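Local coordinates for N-terminal acetyltransferase-like protein (Chaetomium thermophilum, PDB 5NNP) that probably serves as the TPR-repeat auxiliary subunit of an N-terminal acetyltransferase complex of the NatA type, at residues L191-T196 with G535-Y540; E395-A400 with M412-I417; D483-W488 with F514-T519; A678-Y683 with R694-A699. One frame throughout, in Å; residues are numbered along the deposited sequence.

All four contacts join helices, and the chain has no strands. All lie within the part of the chain that resembles NatA auxiliary subunits. Contact 1 pairs helices 185-200 and 537-547, which are far apart in sequence. Contacts 2 and 3 fall between its two segments along the chain, and contact 4 follows. Contacts 2 and 4 join successive helices. Contact 3 sets the turn between helices 476-483 and 487-499, with the start of the latter, against helix 503-523. Contacts 1 and 2 are on opposite sides of the chain's centre, their own centres about 51 Å apart. Contacts 3 and 4 have the nearest centres, about 27 Å apart. This is consistent with a helical-repeat superhelix in which neighbouring helices pair and contact 1 joins distant parts.

Contact 1: residues L191-T196 with G535-Y540; sequences LLYKNT and GQIRAY
Arg538 reaches from helix 537-547 across to helix 185-200 and meets three residues there. From CB, the chain sets CG anti to the carbonyl carbon (chi1 -69°). CG lies at the edge of the Tyr193 ring, near its plane, and Arg538 CG is 4.0 Å from Tyr193 CA. The next carbon, CD, packs on the methyl of Thr196, with Arg538 CD 3.7 Å from Thr196 CG2. The chain bends at chi3. Arg538 NE then passes Leu192 CB at 3.6 Å. At the tip, Leu192 CD1 sits over one face of the guanidinium, offset toward its rim and 3.4 Å from Arg538 NH2. NH2 also forms salt bridges with Asp220 and Glu189, and NH1 is hydrogen-bonded to a glycerol that probably came from the crystallisation liquor. Replacing Arg538 with an alanine would probably leave Asp220 and Glu189 without this positive mate and open a gap beside Leu192 and Thr196.

The second part of the contact is a CH-pi interaction. Ile537 CG2 stands over the centre of the Tyr193 ring, 3.5 Å from its centroid and 3° off the normal. Tyr193 OH is hydrogen-bonded to His157 ND1. Thr196 OG1 is held by a hydrogen bond of 2.7 Å to Tyr193 O, while its methyl is turned to Arg538. No hydrogen bond crosses between the two segments. Contact between helices 339 residues apart fits a helical-repeat superhelix that curves back on itself, as in TPR proteins of the NatA auxiliary family.

Contact 2: residues E395-A400 with M412-I417; sequences EYVEKA and MTKARI. With PO4 (phosphate ion), chain U.
Val397 and Lys414 meet between two antiparallel helices, 390-403 and 408-421, of what is probably a TPR-type superhelix. Segment 395-400 lies in the predicted repeat 374-407. The axes of the two short segments approach to 9.8 Å, with 156° between their directions. Val397 divides its two methyls between three partners. With CG1 anti to the backbone N (chi1 175°), Val397 CG1 packs 3.8 Å from Lys414 CB. Val397 CG2 is 3.6 Å from Thr413 CG2 and also touches Ile417 CD1. Thr413 OG1 is hydrogen-bonded to Tyr376 OH. Beside this apolar group, Lys414 NZ is modelled in a salt bridge with Glu398 OE1, but the position of NZ is doubtful.

Arg416 takes no part in the helix pairing. It binds a phosphate, probably from the crystallisation liquor, through the edge of its guanidinium. NE and NH2 both donate to phosphate O4, and Arg416 NH2 is 2.8 Å from it. A methionine in place of Arg416 would probably leave O4 without these two donors and the ion more dependent on Lys450. Helix 369-381 packs on Val397 and Thr413, while helices 424-436 and 442-454 cover other parts of helix 408-421.

Contact 3: residues D483-W488 with F514-T519; sequences DMQCIW and FSIFDT
Gln485 faces Ile516 from a backbone with positive phi (60°), uncommon for a residue other than glycine. It is the C-prime residue of a Schellman motif that ends helix 476-483. Cys486 follows at the N-cap position of helix 487-499, so one helix stops and the next begins within a few residues. This turn lies against helix 503-523.

Ile516 fills the middle of the contact with two different methyls. Ile516 CD1 comes within 3.8 Å of Gln485 CA, and it also packs 4.0 Å from Ile487 CG1. Ile516 CG2 is placed anti to the backbone N, and from there it touches both Gln485 CB and Ile487 CD1. The two isoleucines slide past each other in opposite directions. Ile487 CD1 then meets the Phe517 ring obliquely, 3.9 Å from Phe517 CE2. These two side chains cross at about a right angle. Phe517 also meets the rings of Trp520 and Tyr556.

Toward the other end, the extended Gln485 side chain brings its NE2 to 4.1 Å from Thr519 CG2. Thr519 OG1 donates a hydrogen bond to Ser515 O in its own helix, at 3.2 Å. The contact is mainly apolar, with no hydrogen bond between the segments, and the buried amide oxygen of Gln485 is hydrogen-bonded by Trp520 NE1 and by the chain of another protein.

Contact 4: residues A678-Y683 with R694-A699; sequences AGFEVY and RCLKAA
Cys695 packs against the backbone of Gly679 and Phe680, and here helices 673-685 and 689-702 come close. The axes of the two short segments approach to 8.5 Å and run nearly antiparallel, at 161°. Gly679 has no side chain, and the sulfur lies on the side where one would point. Cys695 SG is 3.8 Å from Gly679 C, and Cys695 CB is equally near Phe680 N. With SG anti to the carbonyl carbon, the sulfur also meets Tyr683. It lies in the plane of that ring, at its edge, with Cys695 SG 3.8 Å from Tyr683 CE2. This is a sulfur-aromatic contact, with SG 5.0 Å from the ring centroid.

On the other flank, Phe680 and Leu696 lie side by side and point the same way. Phe680 CD2 is 3.8 Å from Leu696 CB, and Phe680 CE2 touches Leu696 CD2. Both side chains continue onto Leu716 of helix 707-723.

The outer side is looser. Arg694 and Lys697 are partly exposed and add almost nothing to the pairing. Lys697 forms a salt bridge with Glu738. Arg694 NE makes a weak hydrogen bond to the backbone O of Tyr43 of a second chain, a putative uncharacterized protein, and Arg694 also packs on Ile44 of that chain.

No hydrogen bond joins the two segments. Apolar and sulfur contacts between buried residues hold the helices here, and a glycine facing a small cysteine probably permits the close approach. The charged ends of Arg694 and Lys697 pair elsewhere, weakly in the case of the second chain.

Contact 1: residues L191-T196 with G535-Y540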
loop_
_atom_site.group_PDB
_atom_site.type_symbol
_atom_site.label_atom_id
_atom_site.label_comp_id
_atom_site.label_asym_id
_atom_site.label_seq_id
_atom_site.Cartn_x
_atom_site.Cartn_y
_atom_site.Cartn_z
ATOM N N LEU A 191 9.070 -18.742 -16.193
ATOM C CA LEU A 191 9.096 -18.276 -17.580
ATOM C C LEU A 191 8.649 -16.810 -17.683
ATOM O O LEU A 191 9.283 -16.006 -18.369
ATOM C CB LEU A 191 8.218 -19.157 -18.455
ATOM C CG LEU A 191 8.730 -20.574 -18.733
ATOM C CD1 LEU A 191 7.609 -21.455 -19.237
ATOM C CD2 LEU A 191 9.891 -20.574 -19.725
ATOM N N LEU A 192 7.581 -16.444 -16.979
ATOM C CA LEU A 192 7.109 -15.077 -17.077
ATOM C C LEU A 192 8.102 -14.099 -16.443
ATOM O O LEU A 192 8.332 -13.003 -16.960
ATOM C CB LEU A 192 5.736 -14.943 -16.433
ATOM C CG LEU A 192 4.572 -15.670 -17.118
ATOM C CD1 LEU A 192 3.289 -15.494 -16.301
ATOM C CD2 LEU A 192 4.355 -15.203 -18.565
ATOM N N TYR A 193 8.699 -14.495 -15.329
ATOM C CA TYR A 193 9.687 -13.644 -14.667
ATOM C C TYR A 193 10.853 -13.314 -15.606
ATOM O O TYR A 193 11.213 -12.137 -15.771
ATOM C CB TYR A 193 10.189 -14.306 -13.379
ATOM C CG TYR A 193 11.258 -13.521 -12.642
ATOM C CD1 TYR A 193 11.067 -12.191 -12.305
ATOM C CD2 TYR A 193 12.456 -14.125 -12.264
ATOM C CE1 TYR A 193 12.051 -11.469 -11.627
ATOM C CE2 TYR A 193 13.439 -13.420 -11.581
ATOM C CZ TYR A 193 13.234 -12.093 -11.267
ATOM O OH TYR A 193 14.218 -11.402 -10.593
ATOM N N LYS A 194 11.419 -14.345 -16.238
ATOM C CA LYS A 194 12.453 -14.165 -17.265
ATOM C C LYS A 194 11.959 -13.255 -18.391
ATOM O O LYS A 194 12.700 -12.383 -18.857
ATOM C CB LYS A 194 12.903 -15.513 -17.842
ATOM C CG LYS A 194 13.877 -15.400 -19.062
ATOM C CD LYS A 194 14.195 -16.773 -19.700
ATOM C CE LYS A 194 15.152 -16.671 -20.853
ATOM N NZ LYS A 194 15.382 -17.986 -21.559
ATOM N N ASN A 195 10.718 -13.455 -18.835
ATOM C CA ASN A 195 10.160 -12.595 -19.874
ATOM C C ASN A 195 10.159 -11.124 -19.443
ATOM O O ASN A 195 10.576 -10.260 -20.209
ATOM C CB ASN A 195 8.739 -13.022 -20.272
ATOM C CG ASN A 195 8.240 -12.294 -21.535
ATOM O OD1 ASN A 195 7.611 -11.235 -21.446
ATOM N ND2 ASN A 195 8.544 -12.858 -22.721
ATOM N N THR A 196 9.709 -10.831 -18.222
ATOM C CA THR A 196 9.706 -9.440 -17.788
ATOM C C THR A 196 11.139 -8.911 -17.756
ATOM O O THR A 196 11.376 -7.737 -18.023
ATOM C CB THR A 196 9.042 -9.243 -16.410
ATOM O OG1 THR A 196 9.787 -9.925 -15.394
ATOM C CG2 THR A 196 7.617 -9.744 -16.424
ATOM N N GLY A 535 7.101 -19.550 -5.507
ATOM C CA GLY A 535 7.510 -19.374 -6.893
ATOM C C GLY A 535 6.903 -18.175 -7.613
ATOM O O GLY A 535 7.209 -17.935 -8.769
ATOM N N GLN A 536 6.042 -17.423 -6.935
ATOM C CA GLN A 536 5.369 -16.273 -7.524
ATOM C C GLN A 536 6.273 -15.046 -7.542
ATOM O O GLN A 536 6.092 -14.114 -6.767
ATOM C CB GLN A 536 4.095 -15.968 -6.753
ATOM C CG GLN A 536 3.089 -17.106 -6.754
ATOM C CD GLN A 536 2.216 -17.156 -8.012
ATOM O OE1 GLN A 536 2.427 -16.420 -8.979
ATOM N NE2 GLN A 536 1.212 -18.019 -7.982
ATOM N N ILE A 537 7.222 -15.041 -8.464
ATOM C CA ILE A 537 8.364 -14.164 -8.382
ATOM C C ILE A 537 8.109 -12.710 -8.770
ATOM O O ILE A 537 8.631 -11.805 -8.131
ATOM C CB ILE A 537 9.507 -14.718 -9.246
ATOM C CG1 ILE A 537 9.675 -16.215 -8.951
ATOM C CG2 ILE A 537 10.775 -13.946 -8.978
ATOM C CD1 ILE A 537 9.972 -16.520 -7.499
ATOM N N ARG A 538 7.352 -12.482 -9.833
ATOM C CA ARG A 538 7.015 -11.118 -10.216
ATOM C C ARG A 538 6.310 -10.353 -9.070
ATOM O O ARG A 538 6.594 -9.176 -8.844
ATOM C CB ARG A 538 6.159 -11.124 -11.487
ATOM C CG ARG A 538 6.923 -11.556 -12.735
ATOM C CD ARG A 538 5.980 -11.876 -13.880
ATOM N NE ARG A 538 5.034 -12.917 -13.495
ATOM C CZ ARG A 538 3.730 -12.859 -13.723
ATOM N NH1 ARG A 538 3.226 -11.818 -14.358
ATOM N NH2 ARG A 538 2.935 -13.849 -13.333
ATOM N N ALA A 539 5.433 -11.020 -8.320
ATOM C CA ALA A 539 4.753 -10.338 -7.226
ATOM C C ALA A 539 5.765 -9.942 -6.171
ATOM O O ALA A 539 5.708 -8.827 -5.631
ATOM C CB ALA A 539 3.634 -11.206 -6.613
ATOM N N TYR A 540 6.689 -10.854 -5.878
ATOM C CA TYR A 540 7.738 -10.559 -4.914
ATOM C C TYR A 540 8.523 -9.292 -5.308
ATOM O O TYR A 540 8.750 -8.406 -4.474
ATOM C CB TYR A 540 8.702 -11.737 -4.763
ATOM C CG TYR A 540 9.902 -11.384 -3.916
ATOM C CD1 TYR A 540 9.831 -11.419 -2.532
ATOM C CD2 TYR A 540 11.100 -10.987 -4.503
ATOM C CE1 TYR A 540 10.920 -11.087 -1.758
ATOM C CE2 TYR A 540 12.189 -10.648 -3.741
ATOM C CZ TYR A 540 12.101 -10.695 -2.363
ATOM O OH TYR A 540 13.195 -10.345 -1.590
#

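Contact 2: residues E395-A400 with M412-I417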
loop_
_atom_site.group_PDB
_atom_site.type_symbol
_atom_site.label_atom_id
_atom_site.label_comp_id
_atom_site.label_asym_id
_atom_site.label_seq_id
_atom_site.Cartn_x
_atom_site.Cartn_y
_atom_site.Cartn_z
ATOM N N GLU A 395 -32.235 22.340 -0.040
ATOM C CA GLU A 395 -33.611 22.165 -0.494
ATOM C C GLU A 395 -33.810 20.797 -1.119
ATOM O O GLU A 395 -34.776 20.106 -0.796
ATOM C CB GLU A 395 -34.007 23.237 -1.504
ATOM C CG GLU A 395 -33.816 24.642 -1.017
ATOM C CD GLU A 395 -33.893 25.649 -2.148
ATOM O OE1 GLU A 395 -34.011 25.219 -3.317
ATOM O OE2 GLU A 395 -33.832 26.866 -1.868
ATOM N N TYR A 396 -32.900 20.414 -2.016
ATOM C CA TYR A 396 -33.011 19.144 -2.724
ATOM C C TYR A 396 -32.898 17.940 -1.791
ATOM O O TYR A 396 -33.624 16.957 -1.956
ATOM C CB TYR A 396 -31.953 19.032 -3.819
ATOM C CG TYR A 396 -32.261 19.813 -5.074
ATOM C CD1 TYR A 396 -33.354 19.496 -5.866
ATOM C CD2 TYR A 396 -31.445 20.851 -5.479
ATOM C CE1 TYR A 396 -33.628 20.212 -7.026
ATOM C CE2 TYR A 396 -31.711 21.566 -6.622
ATOM C CZ TYR A 396 -32.799 21.246 -7.393
ATOM O OH TYR A 396 -33.046 21.960 -8.540
ATOM N N VAL A 397 -31.995 18.004 -0.817
ATOM C CA VAL A 397 -31.845 16.875 0.088
ATOM C C VAL A 397 -33.071 16.754 0.990
ATOM O O VAL A 397 -33.498 15.647 1.309
ATOM C CB VAL A 397 -30.569 16.973 0.950
ATOM C CG1 VAL A 397 -30.503 15.850 1.964
ATOM C CG2 VAL A 397 -29.342 16.925 0.066
ATOM N N GLU A 398 -33.635 17.884 1.394
ATOM C CA GLU A 398 -34.832 17.870 2.228
ATOM C C GLU A 398 -36.042 17.279 1.495
ATOM O O GLU A 398 -36.860 16.577 2.102
ATOM C CB GLU A 398 -35.176 19.285 2.726
ATOM C CG GLU A 398 -34.360 19.754 3.925
ATOM C CD GLU A 398 -34.512 18.852 5.152
ATOM O OE1 GLU A 398 -33.734 19.027 6.107
ATOM O OE2 GLU A 398 -35.407 17.973 5.177
ATOM N N LYS A 399 -36.158 17.567 0.202
ATOM C CA LYS A 399 -37.240 17.010 -0.592
ATOM C C LYS A 399 -37.059 15.511 -0.731
ATOM O O LYS A 399 -38.027 14.757 -0.715
ATOM C CB LYS A 399 -37.309 17.665 -1.972
ATOM C CG LYS A 399 -37.884 19.073 -1.965
ATOM C CD LYS A 399 -38.434 19.442 -3.318
ATOM C CE LYS A 399 -38.829 20.911 -3.400
ATOM N NZ LYS A 399 -37.654 21.772 -3.703
ATOM N N ALA A 400 -35.806 15.089 -0.856
ATOM C CA ALA A 400 -35.454 13.680 -0.911
ATOM C C ALA A 400 -35.802 12.968 0.401
ATOM O O ALA A 400 -36.414 11.896 0.400
ATOM C CB ALA A 400 -33.981 13.533 -1.232
ATOM N N MET A 412 -26.763 11.501 5.151
ATOM C CA MET A 412 -25.310 11.612 5.102
ATOM C C MET A 412 -24.903 12.842 4.309
ATOM O O MET A 412 -24.057 13.623 4.739
ATOM C CB MET A 412 -24.699 10.365 4.478
ATOM C CG MET A 412 -23.217 10.452 4.342
ATOM S SD MET A 412 -22.434 8.935 3.735
ATOM C CE MET A 412 -23.401 8.567 2.274
ATOM N N THR A 413 -25.524 13.009 3.146
ATOM C CA THR A 413 -25.276 14.163 2.296
ATOM C C THR A 413 -25.695 15.456 2.995
ATOM O O THR A 413 -25.019 16.485 2.886
ATOM C CB THR A 413 -26.016 14.033 0.953
ATOM O OG1 THR A 413 -25.316 13.107 0.117
ATOM C CG2 THR A 413 -26.079 15.373 0.236
ATOM N N LYS A 414 -26.814 15.396 3.712
ATOM C CA LYS A 414 -27.311 16.552 4.436
ATOM C C LYS A 414 -26.282 17.083 5.423
ATOM O O LYS A 414 -25.979 18.282 5.444
ATOM C CB LYS A 414 -28.591 16.200 5.174
ATOM C CG LYS A 414 -29.252 17.396 5.803
ATOM C CD LYS A 414 -30.613 17.045 6.292
ATOM C CE LYS A 414 -30.807 17.562 7.682
ATOM N NZ LYS A 414 -32.254 17.578 7.988
ATOM N N ALA A 415 -25.765 16.177 6.248
ATOM C CA ALA A 415 -24.678 16.490 7.171
ATOM C C ALA A 415 -23.490 17.151 6.470
ATOM O O ALA A 415 -22.854 18.046 7.027
ATOM C CB ALA A 415 -24.214 15.208 7.903
ATOM N N ARG A 416 -23.185 16.700 5.261
ATOM C CA ARG A 416 -22.015 17.192 4.539
ATOM C C ARG A 416 -22.233 18.632 4.088
ATOM O O ARG A 416 -21.290 19.417 3.992
ATOM C CB ARG A 416 -21.705 16.293 3.338
ATOM C CG ARG A 416 -20.456 16.684 2.571
ATOM C CD ARG A 416 -20.161 15.703 1.442
ATOM N NE ARG A 416 -19.664 14.418 1.933
ATOM C CZ ARG A 416 -20.400 13.316 2.054
ATOM N NH1 ARG A 416 -21.686 13.324 1.716
ATOM N NH2 ARG A 416 -19.847 12.194 2.509
ATOM N N ILE A 417 -23.490 18.978 3.831
ATOM C CA ILE A 417 -23.850 20.338 3.459
ATOM C C ILE A 417 -23.649 21.259 4.660
ATOM O O ILE A 417 -23.077 22.364 4.547
ATOM C CB ILE A 417 -25.303 20.398 2.945
ATOM C CG1 ILE A 417 -25.447 19.472 1.734
ATOM C CG2 ILE A 417 -25.706 21.812 2.576
ATOM C CD1 ILE A 417 -26.825 19.446 1.121
HETATM P P PO4 U . -16.510 13.666 3.883
HETATM O O1 PO4 U . -17.581 14.370 4.678
HETATM O O2 PO4 U . -15.644 14.715 3.220
HETATM O O3 PO4 U . -15.647 12.815 4.790
HETATM O O4 PO4 U . -17.170 12.781 2.852
#

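Contact 3: residues D483-W488 with F514-T519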
loop_
_atom_site.group_PDB
_atom_site.type_symbol
_atom_site.label_atom_id
_atom_site.label_comp_id
_atom_site.label_asym_id
_atom_site.label_seq_id
_atom_site.Cartn_x
_atom_site.Cartn_y
_atom_site.Cartn_z
ATOM N N ASP A 483 -3.935 -1.816 17.185
ATOM C CA ASP A 483 -3.668 -3.178 16.728
ATOM C C ASP A 483 -3.953 -3.404 15.241
ATOM O O ASP A 483 -3.145 -3.983 14.522
ATOM C CB ASP A 483 -4.515 -4.147 17.549
ATOM C CG ASP A 483 -3.696 -5.162 18.290
ATOM O OD1 ASP A 483 -3.282 -6.158 17.651
ATOM O OD2 ASP A 483 -3.495 -4.975 19.515
ATOM N N MET A 484 -5.122 -2.959 14.789
ATOM C CA MET A 484 -5.538 -3.145 13.402
ATOM C C MET A 484 -5.014 -2.064 12.485
ATOM O O MET A 484 -5.508 -1.920 11.360
ATOM C CB MET A 484 -7.054 -3.177 13.302
ATOM C CG MET A 484 -7.688 -4.397 13.903
ATOM S SD MET A 484 -6.839 -5.861 13.314
ATOM C CE MET A 484 -6.030 -6.355 14.827
ATOM N N GLN A 485 -4.050 -1.287 12.980
ATOM C CA GLN A 485 -3.294 -0.352 12.149
ATOM C C GLN A 485 -4.187 0.697 11.470
ATOM O O GLN A 485 -3.971 1.044 10.303
ATOM C CB GLN A 485 -2.490 -1.133 11.103
ATOM C CG GLN A 485 -1.600 -2.216 11.741
ATOM C CD GLN A 485 -0.920 -3.133 10.722
ATOM O OE1 GLN A 485 -1.166 -3.033 9.531
ATOM N NE2 GLN A 485 -0.064 -4.035 11.202
ATOM N N CYS A 486 -5.177 1.206 12.206
ATOM C CA CYS A 486 -6.137 2.143 11.626
ATOM C C CYS A 486 -5.593 3.579 11.598
ATOM O O CYS A 486 -5.776 4.347 12.556
ATOM C CB CYS A 486 -7.468 2.106 12.399
ATOM S SG CYS A 486 -8.821 2.992 11.576
ATOM N N ILE A 487 -4.958 3.943 10.485
ATOM C CA ILE A 487 -4.266 5.225 10.357
ATOM C C ILE A 487 -5.204 6.445 10.210
ATOM O O ILE A 487 -4.899 7.525 10.706
ATOM C CB ILE A 487 -3.283 5.190 9.154
ATOM C CG1 ILE A 487 -2.164 4.176 9.425
ATOM C CG2 ILE A 487 -2.673 6.572 8.888
ATOM C CD1 ILE A 487 -1.219 3.957 8.264
ATOM N N TRP A 488 -6.330 6.291 9.526
ATOM C CA TRP A 488 -7.230 7.428 9.362
ATOM C C TRP A 488 -7.703 7.883 10.740
ATOM O O TRP A 488 -7.640 9.079 11.066
ATOM C CB TRP A 488 -8.417 7.107 8.433
ATOM C CG TRP A 488 -9.607 6.415 9.069
ATOM C CD1 TRP A 488 -9.910 5.082 9.006
ATOM C CD2 TRP A 488 -10.655 7.024 9.851
ATOM N NE1 TRP A 488 -11.067 4.825 9.705
ATOM C CE2 TRP A 488 -11.542 5.994 10.230
ATOM C CE3 TRP A 488 -10.916 8.333 10.276
ATOM C CZ2 TRP A 488 -12.678 6.238 10.999
ATOM C CZ3 TRP A 488 -12.050 8.570 11.045
ATOM C CH2 TRP A 488 -12.913 7.529 11.396
ATOM N N PHE A 514 3.695 6.551 12.862
ATOM C CA PHE A 514 5.083 6.368 12.482
ATOM C C PHE A 514 5.508 4.896 12.699
ATOM O O PHE A 514 6.157 4.293 11.843
ATOM C CB PHE A 514 5.957 7.340 13.289
ATOM C CG PHE A 514 7.403 7.315 12.926
ATOM C CD1 PHE A 514 8.269 6.400 13.525
ATOM C CD2 PHE A 514 7.914 8.220 11.998
ATOM C CE1 PHE A 514 9.623 6.381 13.204
ATOM C CE2 PHE A 514 9.277 8.207 11.661
ATOM C CZ PHE A 514 10.129 7.284 12.259
ATOM N N SER A 515 5.109 4.324 13.834
ATOM C CA SER A 515 5.420 2.939 14.170
ATOM C C SER A 515 4.727 1.920 13.277
ATOM O O SER A 515 5.289 0.855 12.979
ATOM C CB SER A 515 5.047 2.662 15.606
ATOM O OG SER A 515 6.045 3.181 16.458
ATOM N N ILE A 516 3.503 2.239 12.868
ATOM C CA ILE A 516 2.797 1.406 11.914
ATOM C C ILE A 516 3.609 1.313 10.633
ATOM O O ILE A 516 3.676 0.243 10.021
ATOM C CB ILE A 516 1.383 1.943 11.618
ATOM C CG1 ILE A 516 0.487 1.728 12.835
ATOM C CG2 ILE A 516 0.777 1.252 10.430
ATOM C CD1 ILE A 516 -0.839 2.464 12.742
ATOM N N PHE A 517 4.257 2.411 10.239
ATOM C CA PHE A 517 5.049 2.366 9.012
ATOM C C PHE A 517 6.327 1.563 9.235
ATOM O O PHE A 517 6.785 0.876 8.331
ATOM C CB PHE A 517 5.340 3.768 8.469
ATOM C CG PHE A 517 4.322 4.223 7.452
ATOM C CD1 PHE A 517 4.513 3.987 6.102
ATOM C CD2 PHE A 517 3.134 4.819 7.851
ATOM C CE1 PHE A 517 3.559 4.378 5.162
ATOM C CE2 PHE A 517 2.165 5.202 6.904
ATOM C CZ PHE A 517 2.388 4.985 5.566
ATOM N N ASP A 518 6.869 1.579 10.444
ATOM C CA ASP A 518 8.026 0.740 10.723
ATOM C C ASP A 518 7.637 -0.729 10.572
ATOM O O ASP A 518 8.417 -1.540 10.090
ATOM C CB ASP A 518 8.587 0.999 12.123
ATOM C CG ASP A 518 9.379 2.305 12.215
ATOM O OD1 ASP A 518 9.751 2.866 11.157
ATOM O OD2 ASP A 518 9.631 2.762 13.357
ATOM N N THR A 519 6.411 -1.056 10.959
ATOM C CA THR A 519 5.946 -2.431 10.923
ATOM C C THR A 519 5.781 -2.910 9.494
ATOM O O THR A 519 6.199 -4.007 9.139
ATOM C CB THR A 519 4.622 -2.584 11.645
ATOM O OG1 THR A 519 4.813 -2.329 13.035
ATOM C CG2 THR A 519 4.059 -4.000 11.443
#

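Contact 4: residues A678-Y683 with R694-A699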
loop_
_atom_site.group_PDB
_atom_site.type_symbol
_atom_site.label_atom_id
_atom_site.label_comp_id
_atom_site.label_asym_id
_atom_site.label_seq_id
_atom_site.Cartn_x
_atom_site.Cartn_y
_atom_site.Cartn_z
ATOM N N ALA A 678 8.121 23.250 5.706
ATOM C CA ALA A 678 8.259 22.822 7.096
ATOM C C ALA A 678 9.709 22.501 7.431
ATOM O O ALA A 678 10.178 22.803 8.533
ATOM C CB ALA A 678 7.373 21.618 7.383
ATOM N N GLY A 679 10.409 21.886 6.484
ATOM C CA GLY A 679 11.827 21.636 6.637
ATOM C C GLY A 679 12.603 22.930 6.853
ATOM O O GLY A 679 13.474 23.017 7.728
ATOM N N PHE A 680 12.286 23.946 6.057
ATOM C CA PHE A 680 12.970 25.219 6.184
ATOM C C PHE A 680 12.841 25.780 7.604
ATOM O O PHE A 680 13.838 26.158 8.229
ATOM C CB PHE A 680 12.425 26.223 5.178
ATOM C CG PHE A 680 13.110 27.556 5.241
ATOM C CD1 PHE A 680 12.700 28.514 6.153
ATOM C CD2 PHE A 680 14.174 27.845 4.407
ATOM C CE1 PHE A 680 13.331 29.735 6.229
ATOM C CE2 PHE A 680 14.804 29.065 4.476
ATOM C CZ PHE A 680 14.384 30.012 5.389
ATOM N N GLU A 681 11.613 25.809 8.110
ATOM C CA GLU A 681 11.348 26.276 9.468
ATOM C C GLU A 681 12.151 25.518 10.535
ATOM O O GLU A 681 12.645 26.128 11.488
ATOM C CB GLU A 681 9.852 26.172 9.772
ATOM C CG GLU A 681 8.983 26.928 8.797
ATOM C CD GLU A 681 9.264 28.408 8.801
ATOM O OE1 GLU A 681 9.836 28.902 9.794
ATOM O OE2 GLU A 681 8.911 29.078 7.809
ATOM N N VAL A 682 12.283 24.199 10.374
ATOM C CA VAL A 682 13.063 23.369 11.301
ATOM C C VAL A 682 14.560 23.666 11.269
ATOM O O VAL A 682 15.192 23.771 12.324
ATOM C CB VAL A 682 12.884 21.868 11.016
ATOM C CG1 VAL A 682 13.926 21.043 11.775
ATOM C CG2 VAL A 682 11.469 21.417 11.360
ATOM N N TYR A 683 15.126 23.817 10.073
ATOM C CA TYR A 683 16.573 24.017 9.934
ATOM C C TYR A 683 17.095 25.411 10.310
ATOM O O TYR A 683 18.210 25.522 10.828
ATOM C CB TYR A 683 17.011 23.693 8.509
ATOM C CG TYR A 683 16.984 22.215 8.206
ATOM C CD1 TYR A 683 17.539 21.300 9.085
ATOM C CD2 TYR A 683 16.392 21.735 7.049
ATOM C CE1 TYR A 683 17.518 19.948 8.813
ATOM C CE2 TYR A 683 16.366 20.389 6.771
ATOM C CZ TYR A 683 16.930 19.499 7.658
ATOM O OH TYR A 683 16.906 18.155 7.383
ATOM N N ARG A 694 18.565 24.351 1.152
ATOM C CA ARG A 694 18.261 23.222 0.294
ATOM C C ARG A 694 16.760 23.039 0.174
ATOM O O ARG A 694 16.236 22.869 -0.927
ATOM C CB ARG A 694 18.913 21.970 0.835
ATOM C CG ARG A 694 18.640 20.713 0.056
ATOM C CD ARG A 694 19.475 19.622 0.677
ATOM N NE ARG A 694 19.312 18.323 0.047
ATOM C CZ ARG A 694 18.663 17.303 0.594
ATOM N NH1 ARG A 694 18.090 17.426 1.785
ATOM N NH2 ARG A 694 18.588 16.159 -0.063
ATOM N N CYS A 695 16.083 23.076 1.322
ATOM C CA CYS A 695 14.628 23.105 1.384
ATOM C C CYS A 695 14.043 24.261 0.592
ATOM O O CYS A 695 13.120 24.074 -0.198
ATOM C CB CYS A 695 14.160 23.210 2.830
ATOM S SG CYS A 695 14.372 21.709 3.764
ATOM N N LEU A 696 14.574 25.457 0.824
ATOM C CA LEU A 696 14.093 26.650 0.143
ATOM C C LEU A 696 14.226 26.498 -1.376
ATOM O O LEU A 696 13.259 26.719 -2.098
ATOM C CB LEU A 696 14.841 27.888 0.635
ATOM C CG LEU A 696 14.338 29.258 0.162
ATOM C CD1 LEU A 696 12.890 29.551 0.593
ATOM C CD2 LEU A 696 15.262 30.343 0.666
ATOM N N LYS A 697 15.401 26.088 -1.857
ATOM C CA LYS A 697 15.611 25.888 -3.296
ATOM C C LYS A 697 14.669 24.827 -3.873
ATOM O O LYS A 697 14.269 24.918 -5.028
ATOM C CB LYS A 697 17.065 25.502 -3.600
ATOM C CG LYS A 697 18.089 26.590 -3.268
ATOM C CD LYS A 697 19.427 26.398 -4.000
ATOM C CE LYS A 697 19.286 26.690 -5.483
ATOM N NZ LYS A 697 20.559 26.498 -6.217
ATOM N N ALA A 698 14.318 23.820 -3.077
ATOM C CA ALA A 698 13.357 22.804 -3.523
ATOM C C ALA A 698 11.945 23.392 -3.651
ATOM O O ALA A 698 11.308 23.314 -4.705
ATOM C CB ALA A 698 13.353 21.609 -2.568
ATOM N N ALA A 699 11.470 23.983 -2.560
ATOM C CA ALA A 699 10.157 24.596 -2.521
ATOM C C ALA A 699 10.003 25.640 -3.623
ATOM O O ALA A 699 8.939 25.778 -4.227
ATOM C CB ALA A 699 9.915 25.219 -1.162
#